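Long-range contacts in esterase (Uncultured bacterium, PDB 5EGN), which hydrolyses esters as a carboxylesterase and degrades N-acyl homoserine lactones, which serve as signals in bacterial quorum sensing: residues A[149-154]-A[246-250]; A[211-217]-A[239-243]. The protein carries 2 engineered substitutions. Numbering follows the deposited sequence.

Contact 1 of 2, residues A[149-154]-A[246-250]; sequences AVSARS and LERPS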
ATOM      1  N   ALA A 149     -11.458   6.642 -15.386  1.00 31.74           N
ATOM      2  CA  ALA A 149     -10.056   6.399 -15.061  1.00 29.87           C
ATOM      3  C   ALA A 149      -9.706   4.915 -15.072  1.00 28.45           C
ATOM      4  O   ALA A 149      -8.531   4.548 -15.053  1.00 27.37           O
ATOM      5  CB  ALA A 149      -9.721   6.999 -13.706  1.00 30.18           C
ATOM      6  N   VAL A 150     -10.723   4.062 -15.094  1.00 29.11           N
ATOM      7  CA  VAL A 150     -10.494   2.624 -15.128  1.00 28.06           C
ATOM      8  C   VAL A 150     -11.205   1.989 -16.316  1.00 27.79           C
ATOM      9  O   VAL A 150     -12.258   2.459 -16.745  1.00 28.70           O
ATOM     10  CB  VAL A 150     -10.957   1.944 -13.824  1.00 28.49           C
ATOM     11  CG1 VAL A 150      -9.997   2.265 -12.687  1.00 27.18           C
ATOM     12  CG2 VAL A 150     -12.373   2.371 -13.471  1.00 29.94           C
ATOM     13  N   SER A 151     -10.620   0.923 -16.851  1.00 27.29           N
ATOM     14  CA  SER A 151     -11.200   0.236 -17.996  1.00 28.39           C
ATOM     15  C   SER A 151     -12.433  -0.554 -17.582  1.00 28.60           C
ATOM     16  O   SER A 151     -12.664  -0.782 -16.393  1.00 28.79           O
ATOM     17  CB  SER A 151     -10.174  -0.692 -18.648  1.00 27.97           C
ATOM     18  OG  SER A 151      -9.897  -1.810 -17.824  1.00 27.72           O
ATOM     19  N   ALA A 152     -13.225  -0.964 -18.567  1.00 28.10           N
ATOM     20  CA  ALA A 152     -14.412  -1.769 -18.314  1.00 28.66           C
ATOM     21  C   ALA A 152     -14.020  -3.113 -17.711  1.00 29.48           C
ATOM     22  O   ALA A 152     -14.674  -3.611 -16.791  1.00 29.81           O
ATOM     23  CB  ALA A 152     -15.204  -1.969 -19.599  1.00 27.65           C
ATOM     24  N   ARG A 153     -12.939  -3.686 -18.232  1.00 29.16           N
ATOM     25  CA  ARG A 153     -12.409  -4.950 -17.738  1.00 30.59           C
ATOM     26  C   ARG A 153     -11.988  -4.826 -16.278  1.00 30.20           C
ATOM     27  O   ARG A 153     -12.183  -5.746 -15.483  1.00 31.07           O
ATOM     28  CB  ARG A 153     -11.230  -5.394 -18.602  1.00 33.23           C
ATOM     29  CG  ARG A 153     -10.681  -6.774 -18.290  1.00 38.14           C
ATOM     30  CD  ARG A 153      -9.589  -7.119 -19.284  1.00 41.16           C
ATOM     31  NE  ARG A 153      -8.892  -8.358 -18.956  1.00 51.62           N
ATOM     32  CZ  ARG A 153      -8.739  -9.371 -19.803  1.00 47.65           C
ATOM     33  NH1 ARG A 153      -9.237  -9.291 -21.031  1.00 50.26           N
ATOM     34  NH2 ARG A 153      -8.090 -10.464 -19.426  1.00 48.63           N
ATOM     35  N   SER A 154     -11.414  -3.678 -15.931  1.00 29.53           N
ATOM     36  CA  SER A 154     -11.021  -3.404 -14.555  1.00 29.11           C
ATOM     37  C   SER A 154     -12.245  -3.209 -13.667  1.00 28.51           C
ATOM     38  O   SER A 154     -12.253  -3.634 -12.515  1.00 27.36           O
ATOM     39  CB  SER A 154     -10.117  -2.173 -14.485  1.00 27.96           C
ATOM     40  OG  SER A 154      -8.876  -2.417 -15.124  1.00 29.26           O
ATOM     41  N   LEU A 246      -1.966  -0.769 -11.053  1.00 23.44           N
ATOM     42  CA  LEU A 246      -2.952  -1.452 -10.219  1.00 23.59           C
ATOM     43  C   LEU A 246      -3.856  -2.373 -11.035  1.00 24.02           C
ATOM     44  O   LEU A 246      -4.263  -3.434 -10.559  1.00 23.87           O
ATOM     45  CB  LEU A 246      -3.806  -0.440  -9.455  1.00 23.28           C
ATOM     46  CG  LEU A 246      -3.210   0.138  -8.171  1.00 21.94           C
ATOM     47  CD1 LEU A 246      -4.224   1.031  -7.476  1.00 21.56           C
ATOM     48  CD2 LEU A 246      -2.752  -0.979  -7.249  1.00 21.37           C
ATOM     49  N   GLU A 247      -4.173  -1.963 -12.258  1.00 24.65           N
ATOM     50  CA  GLU A 247      -5.077  -2.727 -13.113  1.00 25.37           C
ATOM     51  C   GLU A 247      -4.424  -4.016 -13.610  1.00 26.05           C
ATOM     52  O   GLU A 247      -5.044  -5.081 -13.590  1.00 26.32           O
ATOM     53  CB  GLU A 247      -5.544  -1.870 -14.291  1.00 25.07           C
ATOM     54  CG  GLU A 247      -6.415  -0.688 -13.869  1.00 24.69           C
ATOM     55  CD  GLU A 247      -6.937   0.109 -15.049  1.00 26.28           C
ATOM     56  OE1 GLU A 247      -6.634   1.319 -15.128  1.00 25.82           O
ATOM     57  OE2 GLU A 247      -7.660  -0.470 -15.887  1.00 26.37           O
ATOM     58  N   ARG A 248      -3.180  -3.916 -14.065  1.00 26.35           N
ATOM     59  CA  ARG A 248      -2.407  -5.093 -14.457  1.00 27.22           C
ATOM     60  C   ARG A 248      -0.980  -4.980 -13.926  1.00 26.62           C
ATOM     61  O   ARG A 248      -0.044  -4.775 -14.697  1.00 28.34           O
ATOM     62  CB  ARG A 248      -2.393  -5.260 -15.981  1.00 30.74           C
ATOM     63  CG  ARG A 248      -3.772  -5.284 -16.625  1.00 32.30           C
ATOM     64  CD  ARG A 248      -3.706  -5.689 -18.089  1.00 39.84           C
ATOM     65  NE  ARG A 248      -3.332  -7.091 -18.248  1.00 38.66           N
ATOM     66  CZ  ARG A 248      -4.188  -8.104 -18.170  1.00 41.42           C
ATOM     67  NH1 ARG A 248      -5.472  -7.874 -17.932  1.00 40.71           N
ATOM     68  NH2 ARG A 248      -3.762  -9.350 -18.328  1.00 41.05           N
ATOM     69  N   PRO A 249      -0.813  -5.122 -12.599  1.00 26.13           N
ATOM     70  CA  PRO A 249       0.440  -4.843 -11.884  1.00 26.27           C
ATOM     71  C   PRO A 249       1.671  -5.585 -12.412  1.00 27.51           C
ATOM     72  O   PRO A 249       2.709  -4.955 -12.607  1.00 32.14           O
ATOM     73  CB  PRO A 249       0.125  -5.289 -10.453  1.00 24.60           C
ATOM     74  CG  PRO A 249      -1.351  -5.166 -10.339  1.00 23.71           C
ATOM     75  CD  PRO A 249      -1.871  -5.577 -11.680  1.00 24.86           C
ATOM     76  N   SER A 250       1.559  -6.892 -12.629  1.00 27.47           N
ATOM     77  CA  SER A 250       2.699  -7.691 -13.077  1.00 28.58           C
ATOM     78  C   SER A 250       3.207  -7.265 -14.454  1.00 30.75           C
ATOM     79  O   SER A 250       4.414  -7.236 -14.699  1.00 32.92           O
ATOM     80  CB  SER A 250       2.336  -9.177 -13.093  1.00 28.03           C
ATOM     81  OG  SER A 250       2.279  -9.703 -11.779  1.00 29.97           O
TER
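This contact belongs to an alpha/beta hydrolase fold. It joins the start of helix 152-157, in the helical region between strands 110-116 and 206-211, to the junction of helices 244-247 and 249-257. A buried glutamate, E247, makes the main link.

The hydrogen bonds converge on the E247 carboxylate. S154 OG donates to E247 OE2 at 2.4 Å, which is very short. The backbone S151 N also donates a weak hydrogen bond to E247 OE2, at 3.4 Å but nearly straight. The other oxygen, E247 OE1, accepts from the backbone N of G241 and of F243. One carboxylate thus connects the helical region to the loop after strand 233-237.

S151 is the N-cap of helix 152-157. Its OG accepts from S154 N at 3.1 Å and also makes a hydrogen bond to the carbonyl O of D239. The cap and the glutamate therefore meet at the first turn of this helix.

Packing is slight. V150 CG1 lies 4.3 Å from E247 OE1, and I161 of helix 159-168 touches both side chains.

Near the surface two partly exposed arginines come close without pairing. R248 forms a salt bridge with E251, and R153 has a weak, long ion pair with D239. The two like charges approach to 3.6 Å, from R153 NE to R248 NH1.

Contact 2 of 2, residues A[211-217]-A[239-243]; sequences GEEDLVT and DVGHF. Engineered in segment 211-217: V216 (natural residue Ala).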
ATOM      1  N   GLY A 211      -2.997   4.084 -21.084  1.00 26.48           N
ATOM      2  CA  GLY A 211      -4.082   3.123 -21.137  1.00 26.78           C
ATOM      3  C   GLY A 211      -5.037   3.482 -22.258  1.00 28.26           C
ATOM      4  O   GLY A 211      -5.333   4.655 -22.475  1.00 32.73           O
ATOM      5  N   GLU A 212      -5.514   2.471 -22.977  1.00 28.99           N
ATOM      6  CA  GLU A 212      -6.406   2.689 -24.111  1.00 30.58           C
ATOM      7  C   GLU A 212      -7.724   3.340 -23.696  1.00 30.32           C
ATOM      8  O   GLU A 212      -8.255   4.194 -24.408  1.00 29.51           O
ATOM      9  CB  GLU A 212      -6.686   1.365 -24.822  1.00 32.81           C
ATOM     10  CG  GLU A 212      -7.637   1.474 -26.000  1.00 36.75           C
ATOM     11  CD  GLU A 212      -8.325   0.161 -26.310  1.00 41.96           C
ATOM     12  OE1 GLU A 212      -8.292  -0.742 -25.447  1.00 47.44           O
ATOM     13  OE2 GLU A 212      -8.901   0.032 -27.411  1.00 60.18           O
ATOM     14  N   GLU A 213      -8.245   2.939 -22.542  1.00 29.49           N
ATOM     15  CA  GLU A 213      -9.550   3.411 -22.091  1.00 28.37           C
ATOM     16  C   GLU A 213      -9.469   4.564 -21.097  1.00 27.41           C
ATOM     17  O   GLU A 213     -10.473   4.931 -20.485  1.00 27.93           O
ATOM     18  CB  GLU A 213     -10.339   2.263 -21.463  1.00 28.39           C
ATOM     19  CG  GLU A 213     -10.678   1.144 -22.423  1.00 29.37           C
ATOM     20  CD  GLU A 213     -11.583   0.105 -21.797  1.00 28.01           C
ATOM     21  OE1 GLU A 213     -12.511   0.493 -21.059  1.00 27.33           O
ATOM     22  OE2 GLU A 213     -11.359  -1.099 -22.034  1.00 28.21           O
ATOM     23  N   ASP A 214      -8.281   5.134 -20.931  1.00 26.88           N
ATOM     24  CA  ASP A 214      -8.119   6.266 -20.027  1.00 26.76           C
ATOM     25  C   ASP A 214      -8.763   7.516 -20.622  1.00 26.24           C
ATOM     26  O   ASP A 214      -8.407   7.958 -21.716  1.00 26.02           O
ATOM     27  CB  ASP A 214      -6.641   6.514 -19.722  1.00 26.04           C
ATOM     28  CG  ASP A 214      -6.433   7.480 -18.563  1.00 25.83           C
ATOM     29  OD1 ASP A 214      -7.400   8.151 -18.142  1.00 25.93           O
ATOM     30  OD2 ASP A 214      -5.289   7.573 -18.073  1.00 25.48           O
ATOM     31  N   LEU A 215      -9.721   8.074 -19.886  1.00 26.86           N
ATOM     32  CA  LEU A 215     -10.452   9.266 -20.310  1.00 26.69           C
ATOM     33  C   LEU A 215     -10.047  10.472 -19.463  1.00 25.91           C
ATOM     34  O   LEU A 215     -10.267  11.618 -19.861  1.00 25.50           O
ATOM     35  CB  LEU A 215     -11.962   9.025 -20.225  1.00 27.81           C
ATOM     36  CG  LEU A 215     -12.493   7.991 -21.213  1.00 27.51           C
ATOM     37  CD1 LEU A 215     -13.924   7.593 -20.903  1.00 27.14           C
ATOM     38  CD2 LEU A 215     -12.397   8.540 -22.619  1.00 26.46           C
ATOM     39  N   VAL A 216      -9.453  10.201 -18.300  1.00 26.47           N
ATOM     40  CA  VAL A 216      -8.860  11.227 -17.444  1.00 26.28           C
ATOM     41  C   VAL A 216      -7.620  11.808 -18.119  1.00 26.59           C
ATOM     42  O   VAL A 216      -7.436  13.028 -18.170  1.00 26.93           O
ATOM     43  CB  VAL A 216      -8.469  10.649 -16.067  1.00 28.04           C
ATOM     44  CG1 VAL A 216      -7.701  11.664 -15.244  1.00 28.40           C
ATOM     45  CG2 VAL A 216      -9.707  10.190 -15.321  1.00 30.75           C
ATOM     46  N   THR A 217      -6.767  10.912 -18.611  1.00 26.61           N
ATOM     47  CA  THR A 217      -5.641  11.274 -19.459  1.00 26.19           C
ATOM     48  C   THR A 217      -5.785  10.498 -20.772  1.00 25.88           C
ATOM     49  O   THR A 217      -5.558   9.279 -20.825  1.00 25.94           O
ATOM     50  CB  THR A 217      -4.284  10.990 -18.767  1.00 25.86           C
ATOM     51  OG1 THR A 217      -3.890  12.145 -18.018  1.00 26.48           O
ATOM     52  CG2 THR A 217      -3.189  10.688 -19.782  1.00 27.87           C
ATOM     53  N   ASP A 239      -7.066  -2.503 -22.627  1.00 29.25           N
ATOM     54  CA  ASP A 239      -7.885  -2.870 -21.458  1.00 29.39           C
ATOM     55  C   ASP A 239      -7.408  -2.215 -20.154  1.00 28.23           C
ATOM     56  O   ASP A 239      -7.582  -2.779 -19.071  1.00 29.05           O
ATOM     57  CB  ASP A 239      -7.911  -4.399 -21.266  1.00 33.14           C
ATOM     58  CG  ASP A 239      -8.854  -5.107 -22.220  1.00 32.81           C
ATOM     59  OD1 ASP A 239     -10.041  -4.722 -22.270  1.00 31.80           O
ATOM     60  OD2 ASP A 239      -8.411  -6.060 -22.896  1.00 34.39           O
ATOM     61  N   VAL A 240      -6.823  -1.023 -20.244  1.00 28.30           N
ATOM     62  CA  VAL A 240      -6.327  -0.315 -19.052  1.00 27.32           C
ATOM     63  C   VAL A 240      -6.743   1.153 -19.076  1.00 26.38           C
ATOM     64  O   VAL A 240      -6.876   1.733 -20.161  1.00 27.23           O
ATOM     65  CB  VAL A 240      -4.792  -0.417 -18.946  1.00 27.20           C
ATOM     66  CG1 VAL A 240      -4.267   0.341 -17.736  1.00 26.05           C
ATOM     67  CG2 VAL A 240      -4.390  -1.873 -18.865  1.00 28.33           C
ATOM     68  N   GLY A 241      -6.991   1.738 -17.902  1.00 26.38           N
ATOM     69  CA  GLY A 241      -7.307   3.152 -17.810  1.00 26.96           C
ATOM     70  C   GLY A 241      -6.145   3.971 -17.265  1.00 25.49           C
ATOM     71  O   GLY A 241      -5.078   4.028 -17.876  1.00 25.11           O
ATOM     72  N   HIS A 242      -6.346   4.594 -16.107  1.00 25.10           N
ATOM     73  CA  HIS A 242      -5.376   5.535 -15.546  1.00 25.34           C
ATOM     74  C   HIS A 242      -4.333   4.859 -14.663  1.00 24.60           C
ATOM     75  O   HIS A 242      -3.264   5.415 -14.418  1.00 24.07           O
ATOM     76  CB  HIS A 242      -6.104   6.615 -14.737  1.00 25.64           C
ATOM     77  CG  HIS A 242      -5.361   7.910 -14.638  1.00 25.39           C
ATOM     78  ND1 HIS A 242      -4.985   8.639 -15.748  1.00 25.76           N
ATOM     79  CD2 HIS A 242      -4.939   8.620 -13.565  1.00 25.49           C
ATOM     80  CE1 HIS A 242      -4.358   9.735 -15.362  1.00 25.47           C
ATOM     81  NE2 HIS A 242      -4.317   9.747 -14.041  1.00 26.04           N
ATOM     82  N   PHE A 243      -4.639   3.657 -14.189  1.00 24.97           N
ATOM     83  CA  PHE A 243      -3.794   3.016 -13.189  1.00 24.40           C
ATOM     84  C   PHE A 243      -3.277   1.650 -13.627  1.00 24.47           C
ATOM     85  O   PHE A 243      -3.681   0.623 -13.088  1.00 28.54           O
ATOM     86  CB  PHE A 243      -4.561   2.886 -11.873  1.00 24.27           C
ATOM     87  CG  PHE A 243      -5.300   4.134 -11.482  1.00 23.95           C
ATOM     88  CD1 PHE A 243      -4.640   5.183 -10.865  1.00 23.92           C
ATOM     89  CD2 PHE A 243      -6.657   4.259 -11.735  1.00 24.33           C
ATOM     90  CE1 PHE A 243      -5.319   6.333 -10.506  1.00 24.33           C
ATOM     91  CE2 PHE A 243      -7.341   5.404 -11.378  1.00 24.36           C
ATOM     92  CZ  PHE A 243      -6.671   6.443 -10.765  1.00 24.31           C
TER
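This is a buried loop-to-loop contact at the ends of neighbouring parallel strands. Segment 211-217 follows strand 206-211, and segment 239-243 follows strand 233-237, at one edge of the sheet within this chain. A type I turn from G211 to D214 sits against the second loop. There E213 N donates to V240 O at 3.0 Å. G211 lies so close to this loop that a CB would clash with V240 O and G241 O.

The central bond runs from H242 ND1 to D214 OD2, at 2.6 Å and nearly straight. D214 OD1 accepts from T217 N at 2.9 Å, an Asx motif that helps to hold the carboxylate. V216, an engineered residue, places CG1 over one face of the imidazole, a CH-pi contact 4.0 Å from the H242 ring centroid.

The H242 side chain also touches S93, in a GxSxG sequence. The arrangement is consistent with the Ser-Asp-His catalytic triad of alpha/beta hydrolases, with S93 as the probable nucleophile.

Overall arrangement
From the N terminus, the chain first builds strands 3-6 to 110-116. It then enters the helical region, where segment 149-154 runs from a loop into helix 152-157. Next it returns to the sheet with strand 206-211, which leads into 211-217. Helix 219-228 and strand 233-237 follow, so contact 2 closes a short loop when 239-243 is reached. Contact 1 closes a longer one at 246-250, and the loop of contact 2 falls wholly within it. The centres of the contacts are about 8 Å apart. They touch directly, with a probable hydrogen bond between A149 O and H242 N. Together they tie the helical region to two strand ends and the C-terminal helices.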